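Local coordinates for protein prophage lambdalm01, antigen B (PDB 4ACV) that probably serves as the tail terminator of a Listeria prophage-derived phage tail, closing the growing tube as part of a six-chain assembly, at residues Val9-Ala12 with Val13-Met16; Gln69-Ala72 with Gly73-Ile77. All coordinates share one frame; numbering follows the deposited sequence.

Contact 1 (Val9-Ala12 with Val13-Met16)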
ATOM      1  N   VAL B   9     -12.679  24.751   6.138  1.00 29.74           N
ATOM      2  CA  VAL B   9     -11.807  24.925   4.976  1.00 30.45           C
ATOM      3  C   VAL B   9     -12.568  24.679   3.662  1.00 25.55           C
ATOM      4  O   VAL B   9     -12.441  25.452   2.716  1.00 25.65           O
ATOM      5  CB  VAL B   9     -10.532  24.048   5.068  1.00 31.28           C
ATOM      6  CG1 VAL B   9      -9.704  24.184   3.800  1.00 28.28           C
ATOM      7  CG2 VAL B   9      -9.703  24.437   6.291  1.00 25.40           C
ATOM      8  N   LEU B  10     -13.361  23.610   3.621  1.00 19.26           N
ATOM      9  CA  LEU B  10     -14.309  23.387   2.534  1.00 22.04           C
ATOM     10  C   LEU B  10     -15.133  24.642   2.233  1.00 26.22           C
ATOM     11  O   LEU B  10     -15.168  25.121   1.093  1.00 24.45           O
ATOM     12  CB  LEU B  10     -15.250  22.223   2.846  1.00 25.11           C
ATOM     13  CG  LEU B  10     -14.659  20.815   2.702  1.00 31.34           C
ATOM     14  CD1 LEU B  10     -15.710  19.748   2.993  1.00 28.29           C
ATOM     15  CD2 LEU B  10     -14.044  20.598   1.327  1.00 25.13           C
ATOM     16  N   GLU B  11     -15.791  25.171   3.260  1.00 27.20           N
ATOM     17  CA  GLU B  11     -16.608  26.360   3.096  1.00 28.82           C
ATOM     18  C   GLU B  11     -15.825  27.566   2.588  1.00 27.48           C
ATOM     19  O   GLU B  11     -16.312  28.310   1.735  1.00 32.03           O
ATOM     20  CB  GLU B  11     -17.345  26.708   4.392  1.00 36.87           C
ATOM     21  CG  GLU B  11     -18.736  26.102   4.465  1.00 47.95           C
ATOM     22  CD  GLU B  11     -19.580  26.412   3.230  1.00 53.34           C
ATOM     23  OE1 GLU B  11     -19.287  27.403   2.516  1.00 59.34           O
ATOM     24  OE2 GLU B  11     -20.541  25.658   2.969  1.00 51.09           O
ATOM     25  N   ALA B  12     -14.623  27.766   3.118  1.00 25.00           N
ATOM     26  CA  ALA B  12     -13.807  28.903   2.708  1.00 28.70           C
ATOM     27  C   ALA B  12     -13.578  28.853   1.195  1.00 27.75           C
ATOM     28  O   ALA B  12     -13.719  29.852   0.514  1.00 25.98           O
ATOM     29  CB  ALA B  12     -12.462  28.934   3.472  1.00 21.64           C
ATOM     30  N   VAL B  13     -13.251  27.669   0.685  1.00 27.51           N
ATOM     31  CA  VAL B  13     -12.973  27.475  -0.733  1.00 27.45           C
ATOM     32  C   VAL B  13     -14.232  27.603  -1.596  1.00 27.84           C
ATOM     33  O   VAL B  13     -14.217  28.279  -2.620  1.00 31.83           O
ATOM     34  CB  VAL B  13     -12.291  26.104  -0.988  1.00 27.92           C
ATOM     35  CG1 VAL B  13     -11.963  25.916  -2.479  1.00 20.14           C
ATOM     36  CG2 VAL B  13     -11.046  25.981  -0.140  1.00 18.36           C
ATOM     37  N   ARG B  14     -15.314  26.958  -1.179  1.00 28.80           N
ATOM     38  CA  ARG B  14     -16.575  27.036  -1.906  1.00 22.43           C
ATOM     39  C   ARG B  14     -17.041  28.494  -2.013  1.00 31.15           C
ATOM     40  O   ARG B  14     -17.462  28.957  -3.071  1.00 30.48           O
ATOM     41  CB  ARG B  14     -17.624  26.258  -1.345  1.00 23.49           C
ATOM     42  CG  ARG B  14     -19.418  26.515  -1.389  1.00 46.33           C
ATOM     43  CD  ARG B  14     -20.432  25.555  -0.813  1.00 57.06           C
ATOM     44  NE  ARG B  14     -21.437  25.224  -1.810  1.00 66.15           N
ATOM     45  CZ  ARG B  14     -22.608  25.841  -1.918  1.00 70.60           C
ATOM     46  NH1 ARG B  14     -22.933  26.806  -1.066  1.00 69.24           N
ATOM     47  NH2 ARG B  14     -23.458  25.483  -2.874  1.00 72.38           N
ATOM     48  N   THR B  15     -16.946  29.215  -0.904  1.00 28.75           N
ATOM     49  CA  THR B  15     -17.429  30.582  -0.832  1.00 32.81           C
ATOM     50  C   THR B  15     -16.651  31.493  -1.763  1.00 30.17           C
ATOM     51  O   THR B  15     -17.213  32.388  -2.385  1.00 32.25           O
ATOM     52  CB  THR B  15     -17.375  31.116   0.616  1.00 35.69           C
ATOM     53  OG1 THR B  15     -18.353  30.426   1.402  1.00 42.07           O
ATOM     54  CG2 THR B  15     -17.662  32.614   0.661  1.00 36.86           C
ATOM     55  N   MET B  16     -15.354  31.239  -1.866  1.00 30.53           N
ATOM     56  CA  MET B  16     -14.479  32.012  -2.728  1.00 23.74           C
ATOM     57  C   MET B  16     -14.792  31.788  -4.207  1.00 23.74           C
ATOM     58  O   MET B  16     -14.795  32.731  -4.995  1.00 24.37           O
ATOM     59  CB  MET B  16     -13.021  31.665  -2.418  1.00 23.63           C
ATOM     60  CG  MET B  16     -11.990  32.393  -3.277  1.00 22.60           C
ATOM     61  SD  MET B  16     -11.631  31.600  -4.861  1.00 28.51           S
ATOM     62  CE  MET B  16     -11.084  29.964  -4.352  1.00 20.18           C
TER
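E11 and T15 lie one helical turn apart, and E11 O accepts from both T15 N and T15 OG1. T15 N reaches it at 2.9 Å, and T15 OG1 at 3.0 Å from the opposite face, well above the carbonyl plane (37° out of it). The hydroxyl gets there because T15 OG1 sits anti to its own carbonyl carbon and beside the backbone N (chi1 -69°), folded back over the preceding turn. It is this hydroxyl bond, rather than the amide bond, that helps hold the rotation of the threonine side chain. The other main-chain bonds are regular helical ones, V13 N to V9 O, R14 N to L10 O (2.9 Å) and M16 N to A12 O.

All this belongs to helix 6-19, an amphipathic helix laid on the antiparallel sheet of the putative tail-terminator fold. On its outer side the E11 and R14 side chains run roughly parallel, with a minor contact of 3.8 Å between E11 OE2 and R14 CD. Their charged ends do not meet: E11 OE2 and R14 NH1 are 4.8 Å apart, and the carboxylate and guanidinium planes stand 79° to each other. R14 NE is instead hydrogen-bonded to V25 O, and a weak, long ion pair links R14 NH2 with D24.

The buried face carries L10 on I40 and M42, and V13 on I40, all from strand 37-48. V13 CG2 also tucks back to 3.2 Å from V9 O. A12 packs on F85 and L87, while L10 and E11 also touch apolar side chains of another chain.

Contact 2 (Gln69-Ala72 with Gly73-Ile77); sequences QDLA and GVEMI. Unlike the reference sequence in segment 73-77: M76 (reference Lys).
D70 takes G73 N onto its carboxylate: D70 OD1 accepts the amide at 2.8 Å, with an N-H...O angle of 150°. The donor comes in from above the carboxylate plane, 47° out of it. What carries the acid over the helix start is its first torsion, with CG anti to the backbone N (chi1 178°), beside the carbonyl carbon. D70 is thus the N-cap of helix 71-82. Its main-chain carbonyl opens the ladder of helical bonds, D70 O receiving V74 N at 3.0 Å; L71 O and A72 O follow, accepting from E75 N and M76 N.

One turn on, the end of L71 slants across E75, with L71 CD2 and CG each 3.9 Å from E75 OE1. E75, extended beyond CG, lies along L71, its CB 3.3 Å from L71 O. Farther out, H64 NE2 of strand 55-66 hydrogen-bonds D70 OD2, which helps to position the cap. V74 and I77 pack their apolar side chains on that same strand.

Of the acid's two oxygens, one holds the helix and the other the sheet. Negative charge on D70 at the N-cap and on E75 in the first turns would probably interact favourably with the helix dipole, while E75 OE2 also pairs with a basic side chain of another chain.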
ATOM      1  N   GLN B  69     -14.223  18.129 -22.955  1.00 37.66           N
ATOM      2  CA  GLN B  69     -13.052  18.843 -22.463  1.00 35.08           C
ATOM      3  C   GLN B  69     -13.360  20.300 -22.144  1.00 35.41           C
ATOM      4  O   GLN B  69     -14.003  20.999 -22.920  1.00 34.06           O
ATOM      5  CB  GLN B  69     -11.888  18.749 -23.449  1.00 31.29           C
ATOM      6  CG  GLN B  69     -11.134  17.440 -23.380  1.00 33.27           C
ATOM      7  CD  GLN B  69     -10.085  17.299 -24.463  1.00 36.94           C
ATOM      8  OE1 GLN B  69     -10.073  16.316 -25.200  1.00 47.87           O
ATOM      9  NE2 GLN B  69      -9.198  18.279 -24.567  1.00 35.52           N
ATOM     10  N   ASP B  70     -12.896  20.742 -20.985  1.00 37.45           N
ATOM     11  CA  ASP B  70     -13.165  22.089 -20.518  1.00 35.84           C
ATOM     12  C   ASP B  70     -11.927  22.647 -19.818  1.00 29.00           C
ATOM     13  O   ASP B  70     -11.897  22.790 -18.597  1.00 28.57           O
ATOM     14  CB  ASP B  70     -14.381  22.086 -19.585  1.00 37.59           C
ATOM     15  CG  ASP B  70     -14.697  23.461 -19.027  1.00 38.41           C
ATOM     16  OD1 ASP B  70     -14.196  24.455 -19.591  1.00 40.41           O
ATOM     17  OD2 ASP B  70     -15.446  23.550 -18.027  1.00 35.81           O
ATOM     18  N   LEU B  71     -10.896  22.942 -20.605  1.00 29.71           N
ATOM     19  CA  LEU B  71      -9.652  23.494 -20.070  1.00 33.54           C
ATOM     20  C   LEU B  71      -9.853  24.888 -19.483  1.00 38.54           C
ATOM     21  O   LEU B  71      -9.249  25.231 -18.461  1.00 39.22           O
ATOM     22  CB  LEU B  71      -8.565  23.553 -21.152  1.00 39.28           C
ATOM     23  CG  LEU B  71      -7.264  24.237 -20.695  1.00 41.91           C
ATOM     24  CD1 LEU B  71      -6.295  23.226 -20.115  1.00 39.87           C
ATOM     25  CD2 LEU B  71      -6.606  24.981 -21.839  1.00 43.36           C
ATOM     26  N   ALA B  72     -10.686  25.695 -20.143  1.00 27.24           N
ATOM     27  CA  ALA B  72     -10.984  27.037 -19.661  1.00 23.74           C
ATOM     28  C   ALA B  72     -11.554  27.005 -18.243  1.00 22.47           C
ATOM     29  O   ALA B  72     -11.041  27.671 -17.352  1.00 25.13           O
ATOM     30  CB  ALA B  72     -11.941  27.755 -20.610  1.00 23.73           C
ATOM     31  N   GLY B  73     -12.621  26.231 -18.058  1.00 25.45           N
ATOM     32  CA  GLY B  73     -13.226  26.025 -16.751  1.00 29.16           C
ATOM     33  C   GLY B  73     -12.326  25.393 -15.692  1.00 30.54           C
ATOM     34  O   GLY B  73     -12.320  25.826 -14.543  1.00 30.52           O
ATOM     35  N   VAL B  74     -11.572  24.367 -16.067  1.00 31.40           N
ATOM     36  CA  VAL B  74     -10.619  23.744 -15.140  1.00 33.60           C
ATOM     37  C   VAL B  74      -9.564  24.743 -14.650  1.00 27.56           C
ATOM     38  O   VAL B  74      -9.272  24.815 -13.465  1.00 28.81           O
ATOM     39  CB  VAL B  74      -9.936  22.497 -15.771  1.00 23.59           C
ATOM     40  CG1 VAL B  74      -8.661  22.151 -15.043  1.00 18.15           C
ATOM     41  CG2 VAL B  74     -10.889  21.314 -15.744  1.00 27.03           C
ATOM     42  N   GLU B  75      -9.010  25.514 -15.576  1.00 27.18           N
ATOM     43  CA  GLU B  75      -8.031  26.546 -15.246  1.00 28.92           C
ATOM     44  C   GLU B  75      -8.616  27.705 -14.443  1.00 28.63           C
ATOM     45  O   GLU B  75      -7.923  28.300 -13.620  1.00 32.71           O
ATOM     46  CB  GLU B  75      -7.358  27.086 -16.513  1.00 31.61           C
ATOM     47  CG  GLU B  75      -6.158  26.269 -16.958  1.00 45.43           C
ATOM     48  CD  GLU B  75      -5.446  26.869 -18.160  1.00 55.96           C
ATOM     49  OE1 GLU B  75      -6.103  27.570 -18.962  1.00 64.93           O
ATOM     50  OE2 GLU B  75      -4.227  26.632 -18.307  1.00 50.89           O
ATOM     51  N   MET B  76      -9.879  28.039 -14.687  1.00 19.92           N
ATOM     52  CA  MET B  76     -10.515  29.083 -13.902  1.00 24.44           C
ATOM     53  C   MET B  76     -10.505  28.646 -12.438  1.00 26.57           C
ATOM     54  O   MET B  76     -10.003  29.354 -11.565  1.00 24.37           O
ATOM     55  CB  MET B  76     -11.938  29.361 -14.401  1.00 28.58           C
ATOM     56  CG  MET B  76     -12.750  30.352 -13.550  1.00 33.75           C
ATOM     57  SD  MET B  76     -14.110  31.104 -14.473  1.00 95.48           S
ATOM     58  CE  MET B  76     -15.264  31.586 -13.201  1.00 34.78           C
ATOM     59  N   ILE B  77     -11.031  27.455 -12.185  1.00 27.34           N
ATOM     60  CA  ILE B  77     -11.102  26.940 -10.835  1.00 23.32           C
ATOM     61  C   ILE B  77      -9.711  26.866 -10.238  1.00 22.33           C
ATOM     62  O   ILE B  77      -9.463  27.337  -9.127  1.00 25.22           O
ATOM     63  CB  ILE B  77     -11.757  25.552 -10.822  1.00 25.95           C
ATOM     64  CG1 ILE B  77     -13.239  25.673 -11.203  1.00 26.20           C
ATOM     65  CG2 ILE B  77     -11.567  24.889  -9.452  1.00 24.44           C
ATOM     66  CD1 ILE B  77     -13.946  24.348 -11.477  1.00 20.36           C
TER

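How the contacts relate
From the N terminus the chain enters helix 6-19, where contact 1 spans successive turns, then runs through strands 37-48 and 55-66 before contact 2 starts helix 71-82. Each contact is local, with no residues between its segments, so neither closes a long loop; they follow in series and neither nest nor cross. The centres of contact 1 and contact 2 lie about 19 Å apart, and the nearest atoms of contact 1 and contact 2 about 6 Å, without touching. The helix of contact 1 packs on strand 37-48, that of contact 2 on strand 55-66, antiparallel neighbours in one sheet. The loop after the second helix comes back to the helix of contact 1, and both contacts also meet another chain.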